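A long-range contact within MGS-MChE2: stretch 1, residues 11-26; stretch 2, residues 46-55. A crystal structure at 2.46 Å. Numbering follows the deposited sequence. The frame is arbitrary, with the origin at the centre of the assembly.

Stretch 1, residues 11-26: FTYLEKGEGTPIVILH
Stretch 2 46-55: GYKVLIPELP

Strand 47-52 lies between two strands of stretch 1. It runs antiparallel to strand 11-16 (158°) and parallel to strand 20-25 (25°). The contact buries 1322 Å², both sides summed.

On the antiparallel side, Leu 14 pairs with Ile 51 (Leu 14 N to Ile 51 O 3.1 Å, Ile 51 N to Leu 14 O 3.0 Å). Lys 16 pairs likewise with Val 49 (Val 49 N to Lys 16 O 2.7 Å). Glu 53 N donates to Thr 12 O at 2.9 Å. On the parallel side the ladder includes Lys 48 N to Thr 20 O (2.5 Å), Ile 22 N to Lys 48 O (2.4 Å, very short), Leu 50 N to Ile 22 O (2.8 Å) and Ile 24 N to Leu 50 O (2.8 Å).

Gly 17 (phi/psi 105/176) needs glycine: an ideal CB would lie 2.0 Å from Tyr 47 O. At Gly 19 a CB would lie 2.0 Å from Gly 46 O.

On one face, buried Leu 50 (chi1 m, chi2 136°, between wells) sends CD2 to Tyr 13 CE2 (3.8 Å) and CD1 to Pro 21 CB (4.0 Å), so it fills space towards both neighbouring strands. Tyr 13, p, also has CB 4.2 Å from Pro 52 CB. Lys 48 is t at all four chi angles, and its NZ lies 3.5 Å from Glu 15 OE2, a salt bridge that pairs two partly exposed charges; Glu 15 reaches out with chi1 and chi2 both t.

The other face carries buried, apolar Ile 22, Val 49 and Ile 51. Tyr 47, m, has CD1 3.8 Å from Thr 20 CB and 3.9 Å from CD1 of Ile 22 (m, t). Ile 24 (m, t) extends CD1 to Val 49 CG1 (3.7 Å).

His 26 (p) donates a weak bond from NE2 to Glu 53 OE1 (3.0 Å, 122°). Glu 53 folds back with m, m. Leu 54 CD1 lies 3.8 Å from Leu 25 CD2; both residues are m, t.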

ATOM      1  N   PHE A  11     -13.776 -10.817  -5.294  1.00 32.32           N
ATOM      2  CA  PHE A  11     -13.076  -9.537  -5.274  1.00 25.30           C
ATOM      3  C   PHE A  11     -14.021  -8.346  -5.143  1.00 27.50           C
ATOM      4  O   PHE A  11     -14.891  -8.130  -5.988  1.00 28.34           O
ATOM      5  CB  PHE A  11     -12.228  -9.370  -6.535  1.00 20.10           C
ATOM      6  CG  PHE A  11     -11.089 -10.341  -6.636  1.00 22.64           C
ATOM      7  CD1 PHE A  11     -10.048 -10.306  -5.724  1.00 20.23           C
ATOM      8  CD2 PHE A  11     -11.049 -11.281  -7.655  1.00 22.40           C
ATOM      9  CE1 PHE A  11      -8.995 -11.193  -5.818  1.00 24.77           C
ATOM     10  CE2 PHE A  11     -10.000 -12.173  -7.755  1.00 19.34           C
ATOM     11  CZ  PHE A  11      -8.971 -12.129  -6.836  1.00 27.47           C
ATOM     12  N   THR A  12     -13.837  -7.578  -4.073  1.00 24.46           N
ATOM     13  CA  THR A  12     -14.530  -6.309  -3.896  1.00 25.75           C
ATOM     14  C   THR A  12     -13.517  -5.175  -4.006  1.00 26.11           C
ATOM     15  O   THR A  12     -12.507  -5.172  -3.301  1.00 28.16           O
ATOM     16  CB  THR A  12     -15.252  -6.238  -2.535  1.00 25.63           C
ATOM     17  OG1 THR A  12     -16.204  -7.305  -2.437  1.00 33.41           O
ATOM     18  CG2 THR A  12     -15.971  -4.906  -2.377  1.00 22.21           C
ATOM     19  N   TYR A  13     -13.775  -4.216  -4.890  1.00 22.09           N
ATOM     20  CA  TYR A  13     -12.812  -3.145  -5.127  1.00 18.40           C
ATOM     21  C   TYR A  13     -13.439  -1.886  -5.721  1.00 27.64           C
ATOM     22  O   TYR A  13     -14.468  -1.946  -6.393  1.00 19.76           O
ATOM     23  CB  TYR A  13     -11.692  -3.643  -6.047  1.00 27.32           C
ATOM     24  CG  TYR A  13     -12.148  -4.033  -7.438  1.00 19.76           C
ATOM     25  CD1 TYR A  13     -12.763  -5.257  -7.672  1.00 17.46           C
ATOM     26  CD2 TYR A  13     -11.952  -3.181  -8.517  1.00 17.45           C
ATOM     27  CE1 TYR A  13     -13.179  -5.617  -8.940  1.00 17.92           C
ATOM     28  CE2 TYR A  13     -12.362  -3.534  -9.788  1.00 18.01           C
ATOM     29  CZ  TYR A  13     -12.975  -4.753  -9.994  1.00 27.36           C
ATOM     30  OH  TYR A  13     -13.388  -5.108 -11.260  1.00 24.60           O
ATOM     31  N   LEU A  14     -12.809  -0.744  -5.457  1.00 19.39           N
ATOM     32  CA  LEU A  14     -13.183   0.505  -6.107  1.00 25.91           C
ATOM     33  C   LEU A  14     -12.428   0.651  -7.419  1.00 23.06           C
ATOM     34  O   LEU A  14     -11.260   0.274  -7.520  1.00 23.58           O
ATOM     35  CB  LEU A  14     -12.897   1.712  -5.211  1.00 27.58           C
ATOM     36  CG  LEU A  14     -13.795   1.961  -3.999  1.00 39.12           C
ATOM     37  CD1 LEU A  14     -13.512   3.338  -3.416  1.00 43.03           C
ATOM     38  CD2 LEU A  14     -15.263   1.824  -4.364  1.00 42.10           C
ATOM     39  N   GLU A  15     -13.098   1.206  -8.422  1.00 28.11           N
ATOM     40  CA  GLU A  15     -12.491   1.381  -9.732  1.00 32.41           C
ATOM     41  C   GLU A  15     -12.857   2.741 -10.312  1.00 36.26           C
ATOM     42  O   GLU A  15     -14.025   3.123 -10.336  1.00 31.13           O
ATOM     43  CB  GLU A  15     -12.930   0.257 -10.675  1.00 37.37           C
ATOM     44  CG  GLU A  15     -12.191   0.217 -12.001  1.00 47.42           C
ATOM     45  CD  GLU A  15     -12.551  -1.007 -12.825  1.00 66.68           C
ATOM     46  OE1 GLU A  15     -13.218  -1.914 -12.286  1.00 79.20           O
ATOM     47  OE2 GLU A  15     -12.171  -1.066 -14.012  1.00 65.98           O
ATOM     48  N   LYS A  16     -11.845   3.473 -10.764  1.00 37.02           N
ATOM     49  CA  LYS A  16     -12.054   4.768 -11.395  1.00 28.67           C
ATOM     50  C   LYS A  16     -10.874   5.088 -12.298  1.00 25.25           C
ATOM     51  O   LYS A  16      -9.720   4.912 -11.906  1.00 29.09           O
ATOM     52  CB  LYS A  16     -12.237   5.867 -10.344  1.00 27.02           C
ATOM     53  CG  LYS A  16     -12.712   7.199 -10.912  1.00 28.82           C
ATOM     54  CD  LYS A  16     -12.686   8.283  -9.849  1.00 47.51           C
ATOM     55  CE  LYS A  16     -13.483   9.509 -10.266  1.00 57.79           C
ATOM     56  NZ  LYS A  16     -12.877  10.207 -11.432  1.00 70.60           N
ATOM     57  N   GLY A  17     -11.162   5.557 -13.506  1.00 27.32           N
ATOM     58  CA  GLY A  17     -10.117   5.860 -14.464  1.00 32.13           C
ATOM     59  C   GLY A  17     -10.044   4.813 -15.552  1.00 28.23           C
ATOM     60  O   GLY A  17     -10.763   3.816 -15.508  1.00 27.53           O
ATOM     61  N   GLU A  18      -9.174   5.036 -16.534  1.00 35.76           N
ATOM     62  CA  GLU A  18      -9.135   4.177 -17.713  1.00 45.11           C
ATOM     63  C   GLU A  18      -7.722   3.757 -18.122  1.00 46.18           C
ATOM     64  O   GLU A  18      -7.517   2.637 -18.589  1.00 61.61           O
ATOM     65  CB  GLU A  18      -9.820   4.882 -18.888  1.00 50.73           C
ATOM     66  CG  GLU A  18     -11.112   5.594 -18.514  1.00 60.50           C
ATOM     67  CD  GLU A  18     -11.656   6.460 -19.628  1.00 78.39           C
ATOM     68  OE1 GLU A  18     -10.862   6.916 -20.478  1.00 84.02           O
ATOM     69  OE2 GLU A  18     -12.883   6.692 -19.645  1.00 83.41           O
ATOM     70  N   GLY A  19      -6.756   4.651 -17.946  1.00 34.04           N
ATOM     71  CA  GLY A  19      -5.407   4.418 -18.438  1.00 33.02           C
ATOM     72  C   GLY A  19      -4.578   3.420 -17.649  1.00 39.15           C
ATOM     73  O   GLY A  19      -5.033   2.318 -17.339  1.00 38.35           O
ATOM     74  N   THR A  20      -3.346   3.812 -17.335  1.00 40.82           N
ATOM     75  CA  THR A  20      -2.413   2.960 -16.604  1.00 39.50           C
ATOM     76  C   THR A  20      -2.958   2.602 -15.225  1.00 38.24           C
ATOM     77  O   THR A  20      -3.352   3.484 -14.462  1.00 39.26           O
ATOM     78  CB  THR A  20      -1.040   3.643 -16.450  1.00 43.57           C
ATOM     79  OG1 THR A  20      -0.639   4.201 -17.707  1.00 56.72           O
ATOM     80  CG2 THR A  20       0.009   2.650 -15.973  1.00 39.51           C
ATOM     81  N   PRO A  21      -2.990   1.300 -14.904  1.00 34.05           N
ATOM     82  CA  PRO A  21      -3.576   0.843 -13.639  1.00 29.82           C
ATOM     83  C   PRO A  21      -2.707   1.126 -12.416  1.00 24.47           C
ATOM     84  O   PRO A  21      -1.529   0.772 -12.388  1.00 28.22           O
ATOM     85  CB  PRO A  21      -3.731  -0.666 -13.854  1.00 28.93           C
ATOM     86  CG  PRO A  21      -2.666  -1.011 -14.830  1.00 28.26           C
ATOM     87  CD  PRO A  21      -2.560   0.173 -15.750  1.00 34.53           C
ATOM     88  N   ILE A  22      -3.301   1.771 -11.418  1.00 24.97           N
ATOM     89  CA  ILE A  22      -2.665   1.952 -10.120  1.00 24.57           C
ATOM     90  C   ILE A  22      -3.431   1.159  -9.069  1.00 25.94           C
ATOM     91  O   ILE A  22      -4.584   1.472  -8.767  1.00 23.11           O
ATOM     92  CB  ILE A  22      -2.609   3.434  -9.702  1.00 30.34           C
ATOM     93  CG1 ILE A  22      -1.778   4.246 -10.695  1.00 34.09           C
ATOM     94  CG2 ILE A  22      -2.039   3.572  -8.297  1.00 23.07           C
ATOM     95  CD1 ILE A  22      -1.694   5.718 -10.354  1.00 27.49           C
ATOM     96  N   VAL A  23      -2.795   0.127  -8.521  1.00 20.70           N
ATOM     97  CA  VAL A  23      -3.428  -0.690  -7.495  1.00 21.09           C
ATOM     98  C   VAL A  23      -3.017  -0.216  -6.105  1.00 26.23           C
ATOM     99  O   VAL A  23      -1.831  -0.166  -5.778  1.00 20.50           O
ATOM    100  CB  VAL A  23      -3.081  -2.180  -7.661  1.00 20.19           C
ATOM    101  CG1 VAL A  23      -3.750  -3.004  -6.573  1.00 16.97           C
ATOM    102  CG2 VAL A  23      -3.509  -2.668  -9.039  1.00 20.50           C
ATOM    103  N   ILE A  24      -4.011   0.129  -5.295  1.00 24.97           N
ATOM    104  CA  ILE A  24      -3.781   0.720  -3.984  1.00 19.48           C
ATOM    105  C   ILE A  24      -4.027  -0.268  -2.848  1.00 24.17           C
ATOM    106  O   ILE A  24      -5.087  -0.885  -2.770  1.00 30.12           O
ATOM    107  CB  ILE A  24      -4.680   1.951  -3.777  1.00 29.76           C
ATOM    108  CG1 ILE A  24      -4.210   3.107  -4.659  1.00 30.95           C
ATOM    109  CG2 ILE A  24      -4.689   2.368  -2.319  1.00 26.24           C
ATOM    110  CD1 ILE A  24      -5.040   4.361  -4.509  1.00 34.62           C
ATOM    111  N   LEU A  25      -3.042  -0.410  -1.966  1.00 22.62           N
ATOM    112  CA  LEU A  25      -3.179  -1.272  -0.799  1.00 22.52           C
ATOM    113  C   LEU A  25      -3.199  -0.459   0.490  1.00 24.76           C
ATOM    114  O   LEU A  25      -2.178   0.089   0.905  1.00 27.25           O
ATOM    115  CB  LEU A  25      -2.045  -2.293  -0.750  1.00 23.11           C
ATOM    116  CG  LEU A  25      -1.993  -3.308  -1.889  1.00 33.33           C
ATOM    117  CD1 LEU A  25      -0.802  -4.233  -1.711  1.00 34.99           C
ATOM    118  CD2 LEU A  25      -3.287  -4.101  -1.951  1.00 39.55           C
ATOM    119  N   HIS A  26      -4.368  -0.381   1.119  1.00 29.99           N
ATOM    120  CA  HIS A  26      -4.506   0.326   2.385  1.00 45.33           C
ATOM    121  C   HIS A  26      -4.170  -0.603   3.550  1.00 48.53           C
ATOM    122  O   HIS A  26      -4.050  -1.815   3.372  1.00 48.48           O
ATOM    123  CB  HIS A  26      -5.921   0.887   2.537  1.00 51.67           C
ATOM    124  CG  HIS A  26      -6.968  -0.164   2.747  1.00 61.78           C
ATOM    125  ND1 HIS A  26      -7.706  -0.256   3.906  1.00 72.92           N
ATOM    126  CD2 HIS A  26      -7.394  -1.168   1.946  1.00 63.36           C
ATOM    127  CE1 HIS A  26      -8.546  -1.272   3.810  1.00 76.45           C
ATOM    128  NE2 HIS A  26      -8.378  -1.842   2.632  1.00 71.12           N
ATOM    129  N   GLY A  46      -5.089  10.299 -16.687  1.00 43.02           N
ATOM    130  CA  GLY A  46      -4.804   9.171 -17.555  1.00 40.57           C
ATOM    131  C   GLY A  46      -4.396   7.908 -16.821  1.00 43.10           C
ATOM    132  O   GLY A  46      -3.655   7.086 -17.359  1.00 42.30           O
ATOM    133  N   TYR A  47      -4.879   7.747 -15.594  1.00 41.63           N
ATOM    134  CA  TYR A  47      -4.549   6.566 -14.802  1.00 41.46           C
ATOM    135  C   TYR A  47      -5.788   5.804 -14.347  1.00 39.58           C
ATOM    136  O   TYR A  47      -6.866   6.376 -14.201  1.00 26.48           O
ATOM    137  CB  TYR A  47      -3.708   6.957 -13.585  1.00 37.20           C
ATOM    138  CG  TYR A  47      -2.341   7.489 -13.942  1.00 36.57           C
ATOM    139  CD1 TYR A  47      -1.273   6.628 -14.151  1.00 34.22           C
ATOM    140  CD2 TYR A  47      -2.121   8.853 -14.075  1.00 36.54           C
ATOM    141  CE1 TYR A  47      -0.021   7.110 -14.481  1.00 32.48           C
ATOM    142  CE2 TYR A  47      -0.872   9.345 -14.402  1.00 34.97           C
ATOM    143  CZ  TYR A  47       0.173   8.470 -14.605  1.00 32.74           C
ATOM    144  OH  TYR A  47       1.416   8.959 -14.932  1.00 44.53           O
ATOM    145  N   LYS A  48      -5.622   4.506 -14.127  1.00 36.98           N
ATOM    146  CA  LYS A  48      -6.697   3.665 -13.627  1.00 24.21           C
ATOM    147  C   LYS A  48      -6.446   3.331 -12.161  1.00 27.84           C
ATOM    148  O   LYS A  48      -5.489   2.631 -11.834  1.00 28.82           O
ATOM    149  CB  LYS A  48      -6.804   2.390 -14.459  1.00 34.42           C
ATOM    150  CG  LYS A  48      -8.123   1.652 -14.340  1.00 37.69           C
ATOM    151  CD  LYS A  48      -8.139   0.467 -15.290  1.00 58.01           C
ATOM    152  CE  LYS A  48      -9.503  -0.190 -15.346  1.00 74.22           C
ATOM    153  NZ  LYS A  48      -9.495  -1.404 -16.211  1.00 85.41           N
ATOM    154  N   VAL A  49      -7.297   3.840 -11.278  1.00 20.51           N
ATOM    155  CA  VAL A  49      -7.118   3.617  -9.849  1.00 25.21           C
ATOM    156  C   VAL A  49      -7.986   2.464  -9.353  1.00 25.41           C
ATOM    157  O   VAL A  49      -9.208   2.484  -9.496  1.00 28.28           O
ATOM    158  CB  VAL A  49      -7.438   4.883  -9.037  1.00 24.55           C
ATOM    159  CG1 VAL A  49      -7.202   4.634  -7.555  1.00 26.07           C
ATOM    160  CG2 VAL A  49      -6.588   6.048  -9.524  1.00 18.77           C
ATOM    161  N   LEU A  50      -7.339   1.458  -8.773  1.00 22.57           N
ATOM    162  CA  LEU A  50      -8.032   0.283  -8.259  1.00 25.39           C
ATOM    163  C   LEU A  50      -7.707   0.078  -6.787  1.00 25.97           C
ATOM    164  O   LEU A  50      -6.539  -0.007  -6.410  1.00 29.42           O
ATOM    165  CB  LEU A  50      -7.649  -0.964  -9.060  1.00 20.01           C
ATOM    166  CG  LEU A  50      -7.967  -0.943 -10.556  1.00 22.46           C
ATOM    167  CD1 LEU A  50      -6.796  -1.476 -11.363  1.00 29.44           C
ATOM    168  CD2 LEU A  50      -9.218  -1.751 -10.842  1.00 24.73           C
ATOM    169  N   ILE A  51      -8.739   0.005  -5.955  1.00 30.21           N
ATOM    170  CA  ILE A  51      -8.534  -0.212  -4.528  1.00 23.04           C
ATOM    171  C   ILE A  51      -9.240  -1.480  -4.064  1.00 21.41           C
ATOM    172  O   ILE A  51     -10.410  -1.443  -3.690  1.00 29.58           O
ATOM    173  CB  ILE A  51      -9.029   0.983  -3.694  1.00 22.44           C
ATOM    174  CG1 ILE A  51      -8.568   2.299  -4.319  1.00 20.06           C
ATOM    175  CG2 ILE A  51      -8.538   0.869  -2.260  1.00 20.28           C
ATOM    176  CD1 ILE A  51      -8.938   3.515  -3.512  1.00 19.67           C
ATOM    177  N   PRO A  52      -8.522  -2.614  -4.094  1.00 20.15           N
ATOM    178  CA  PRO A  52      -9.075  -3.906  -3.680  1.00 21.74           C
ATOM    179  C   PRO A  52      -9.140  -4.058  -2.167  1.00 28.13           C
ATOM    180  O   PRO A  52      -8.256  -3.571  -1.461  1.00 39.27           O
ATOM    181  CB  PRO A  52      -8.092  -4.909  -4.282  1.00 26.17           C
ATOM    182  CG  PRO A  52      -6.797  -4.177  -4.296  1.00 29.86           C
ATOM    183  CD  PRO A  52      -7.138  -2.737  -4.581  1.00 19.78           C
ATOM    184  N   GLU A  53     -10.180  -4.724  -1.677  1.00 30.36           N
ATOM    185  CA  GLU A  53     -10.281  -5.006  -0.253  1.00 36.78           C
ATOM    186  C   GLU A  53      -9.674  -6.359   0.070  1.00 43.22           C
ATOM    187  O   GLU A  53     -10.222  -7.403  -0.283  1.00 55.91           O
ATOM    188  CB  GLU A  53     -11.736  -4.941   0.213  1.00 41.51           C
ATOM    189  CG  GLU A  53     -12.349  -3.584  -0.032  1.00 59.62           C
ATOM    190  CD  GLU A  53     -11.478  -2.472   0.520  1.00 81.69           C
ATOM    191  OE1 GLU A  53     -11.127  -2.518   1.720  1.00 87.00           O
ATOM    192  OE2 GLU A  53     -11.109  -1.575  -0.263  1.00 85.79           O
ATOM    193  N   LEU A  54      -8.525  -6.324   0.735  1.00 37.48           N
ATOM    194  CA  LEU A  54      -7.814  -7.535   1.104  1.00 43.97           C
ATOM    195  C   LEU A  54      -8.558  -8.281   2.205  1.00 48.36           C
ATOM    196  O   LEU A  54      -9.232  -7.667   3.033  1.00 43.42           O
ATOM    197  CB  LEU A  54      -6.390  -7.198   1.550  1.00 46.81           C
ATOM    198  CG  LEU A  54      -5.548  -6.433   0.525  1.00 44.58           C
ATOM    199  CD1 LEU A  54      -4.126  -6.247   1.031  1.00 52.89           C
ATOM    200  CD2 LEU A  54      -5.561  -7.140  -0.822  1.00 35.24           C
ATOM    201  N   PRO A  55      -8.453  -9.617   2.205  1.00 56.61           N
ATOM    202  CA  PRO A  55      -9.081 -10.456   3.230  1.00 65.85           C
ATOM    203  C   PRO A  55      -8.262 -10.507   4.518  1.00 62.40           C
ATOM    204  O   PRO A  55      -7.814 -11.585   4.909  1.00 68.21           O
ATOM    205  CB  PRO A  55      -9.134 -11.829   2.562  1.00 65.69           C
ATOM    206  CG  PRO A  55      -7.953 -11.835   1.659  1.00 61.04           C
ATOM    207  CD  PRO A  55      -7.812 -10.425   1.151  1.00 55.58           C
TER